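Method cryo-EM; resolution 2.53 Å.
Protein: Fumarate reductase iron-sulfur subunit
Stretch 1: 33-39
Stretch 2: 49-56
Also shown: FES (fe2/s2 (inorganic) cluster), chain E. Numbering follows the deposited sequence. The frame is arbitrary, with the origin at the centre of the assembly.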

# COMPACT_ATOMS: atom_id res chain seq x y z
N VAL B 33 17.61 1.34 3.82
CA VAL B 33 18.11 0.25 4.66
C VAL B 33 18.00 -1.08 3.93
O VAL B 33 18.89 -1.94 4.04
CB VAL B 33 17.34 0.23 6.00
CG1 VAL B 33 17.56 -1.08 6.73
CG2 VAL B 33 17.77 1.40 6.87
N LEU B 34 16.91 -1.29 3.19
CA LEU B 34 16.72 -2.56 2.50
C LEU B 34 17.81 -2.83 1.47
O LEU B 34 18.19 -3.99 1.27
CB LEU B 34 15.34 -2.60 1.85
CG LEU B 34 14.87 -3.95 1.31
CD1 LEU B 34 15.03 -5.04 2.36
CD2 LEU B 34 13.43 -3.88 0.84
N ASP B 35 18.33 -1.78 0.83
CA ASP B 35 19.46 -1.97 -0.08
C ASP B 35 20.69 -2.46 0.68
O ASP B 35 21.43 -3.32 0.18
CB ASP B 35 19.78 -0.67 -0.81
CG ASP B 35 18.60 -0.13 -1.59
OD1 ASP B 35 18.41 1.11 -1.58
OD2 ASP B 35 17.86 -0.93 -2.19
N ILE B 36 20.93 -1.92 1.87
CA ILE B 36 22.07 -2.36 2.67
C ILE B 36 21.89 -3.81 3.10
O ILE B 36 22.84 -4.59 3.12
CB ILE B 36 22.25 -1.42 3.88
CG1 ILE B 36 22.10 0.04 3.45
CG2 ILE B 36 23.60 -1.64 4.52
CD1 ILE B 36 23.15 0.50 2.49
N ILE B 37 20.65 -4.19 3.43
CA ILE B 37 20.37 -5.58 3.78
C ILE B 37 20.61 -6.49 2.59
O ILE B 37 21.15 -7.59 2.74
CB ILE B 37 18.93 -5.70 4.32
CG1 ILE B 37 18.75 -4.83 5.56
CG2 ILE B 37 18.61 -7.14 4.66
CD1 ILE B 37 19.54 -5.29 6.76
N HIS B 38 20.20 -6.06 1.40
CA HIS B 38 20.44 -6.86 0.19
C HIS B 38 21.92 -7.02 -0.09
O HIS B 38 22.38 -8.10 -0.48
CB HIS B 38 19.74 -6.22 -1.00
CG HIS B 38 18.25 -6.39 -0.99
ND1 HIS B 38 17.42 -5.68 -1.83
CD2 HIS B 38 17.45 -7.18 -0.25
CE1 HIS B 38 16.17 -6.03 -1.60
NE2 HIS B 38 16.16 -6.94 -0.65
N ARG B 39 22.70 -5.95 0.08
CA ARG B 39 24.14 -6.04 -0.10
C ARG B 39 24.77 -6.99 0.92
O ARG B 39 25.66 -7.78 0.58
CB ARG B 39 24.78 -4.66 -0.00
CG ARG B 39 26.19 -4.60 -0.56
CD ARG B 39 26.85 -3.27 -0.29
NE ARG B 39 25.91 -2.16 -0.42
CZ ARG B 39 25.60 -1.57 -1.57
NH1 ARG B 39 26.14 -1.99 -2.70
NH2 ARG B 39 24.74 -0.57 -1.59
N ALA B 49 17.28 -13.86 6.82
CA ALA B 49 15.84 -13.83 6.58
C ALA B 49 15.32 -12.40 6.52
O ALA B 49 15.54 -11.62 7.45
CB ALA B 49 15.13 -14.61 7.68
N VAL B 50 14.63 -12.04 5.43
CA VAL B 50 14.25 -10.64 5.21
C VAL B 50 12.76 -10.45 4.93
O VAL B 50 12.09 -9.69 5.64
CB VAL B 50 15.08 -10.03 4.07
CG1 VAL B 50 14.70 -8.57 3.87
CG2 VAL B 50 16.55 -10.13 4.38
N ARG B 51 12.23 -11.13 3.91
CA ARG B 51 10.83 -10.98 3.47
C ARG B 51 10.52 -9.57 2.97
O ARG B 51 9.87 -8.76 3.63
CB ARG B 51 9.84 -11.38 4.57
CG ARG B 51 8.41 -11.42 4.06
CD ARG B 51 7.38 -11.19 5.14
NE ARG B 51 6.93 -12.45 5.73
CZ ARG B 51 6.53 -12.59 6.98
NH1 ARG B 51 6.51 -11.54 7.79
NH2 ARG B 51 6.15 -13.77 7.43
N TRP B 52 11.05 -9.27 1.79
CA TRP B 52 10.64 -8.12 1.01
C TRP B 52 9.92 -8.60 -0.25
O TRP B 52 10.10 -9.73 -0.69
CB TRP B 52 11.84 -7.26 0.60
CG TRP B 52 12.76 -7.99 -0.32
CD1 TRP B 52 13.54 -9.06 -0.01
CD2 TRP B 52 12.98 -7.72 -1.70
NE1 TRP B 52 14.24 -9.47 -1.12
CE2 TRP B 52 13.92 -8.65 -2.17
CE3 TRP B 52 12.49 -6.76 -2.59
CZ2 TRP B 52 14.37 -8.67 -3.49
CZ3 TRP B 52 12.93 -6.77 -3.89
CH2 TRP B 52 13.86 -7.72 -4.33
N ASN B 53 9.08 -7.74 -0.82
CA ASN B 53 8.52 -8.14 -2.11
C ASN B 53 8.65 -7.09 -3.21
O ASN B 53 8.97 -7.44 -4.35
CB ASN B 53 7.04 -8.51 -1.96
CG ASN B 53 6.48 -9.18 -3.20
OD1 ASN B 53 7.23 -9.73 -4.01
ND2 ASN B 53 5.17 -9.13 -3.36
N CYS B 54 8.33 -5.84 -2.93
CA CYS B 54 8.36 -4.82 -3.98
C CYS B 54 9.52 -3.84 -3.92
O CYS B 54 10.04 -3.41 -4.95
CB CYS B 54 7.04 -4.06 -4.02
SG CYS B 54 6.86 -2.82 -2.71
N LYS B 55 9.93 -3.48 -2.71
CA LYS B 55 11.01 -2.51 -2.53
C LYS B 55 10.72 -1.08 -2.99
O LYS B 55 11.63 -0.34 -3.33
CB LYS B 55 12.29 -3.02 -3.21
N ALA B 56 9.44 -0.71 -2.99
CA ALA B 56 9.04 0.64 -3.37
C ALA B 56 7.99 1.25 -2.46
O ALA B 56 7.31 2.20 -2.88
CB ALA B 56 8.52 0.64 -4.81
FE1 FES E . 6.84 -3.83 -0.35
FE2 FES E . 8.78 -2.23 1.49
S1 FES E . 9.00 -4.05 0.21
S2 FES E . 6.56 -2.37 1.31

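The contact joins one side of a helix, residues 33-39, to an irregular strip of chain, residues 49-56, that has no regular helix or strand of its own. Backbone hydrogen bonds fix the helical turn: I37 N to V33 O, H38 N to L34 O and R39 N to D35 O are each 2.9 Å. This spacing brings L34, I37 and H38 to the same side, and they are the helix residues that touch the other stretch. V33, I36 and R39 are out of reach, and D35 has its CA-to-CB bond pointing away.

No hydrogen bond crosses the interface among the modelled atoms, so the evidence is for packing. The two sides together bury 252 Å², a modest area shared by few side chains. The backbones stay well apart, with L34 CA 7.6 Å from K55 CA and I37 CA 8.1 Å from V50 CA, and side chains bridge the gap.

L34 is the central bump. Its CA-to-CB bond points toward the loop, and with chi1 t and chi2 p its two methyls spread into the hollow: CD1 lies 3.9 Å from V50 CG1 and 4.3 Å from W52 CB, and CD2 lies 3.7 Å from W52 CB and 4.3 Å from K55 CB. The forked end of leucine thus fits a hollow lined by these three residues. K55 is modelled only to CB, so the evidence for its part stops there.

V50 answers with a fork of its own. Its CG1 touches L34 and also lies 4.2 Å from I37 CG2, while V50 CG2 makes the closer approach to I37 CG2, at 3.6 Å, so the branched valine rests against two helix side chains about a turn apart. Both L34 and I37 are buried, as is V50, which suits their wholly apolar side chains.

H38 and W52 close the contact at a more exposed position. The CA-to-CB bond of H38 runs sideways, but chi1 of -74° (m) carries the imidazole nearer the loop. Its edge is directed at the face of the indole: the ring centroid is 4.2 Å from that of the five-membered ring of W52, with the planes at 56°. H38 NE2 and W52 NE1 are 3.2 Å apart, yet the angle is too poor for a hydrogen bond, and the nitrogen lies over the indole face. A flat, broad tryptophan suits this place by offering a surface for the imidazole edge.

Beyond this interface, the loop also reaches the iron-sulfur cluster, with C54 SG 2.6 Å from FES FE1 and K55 N 3.1 Å from FES S1.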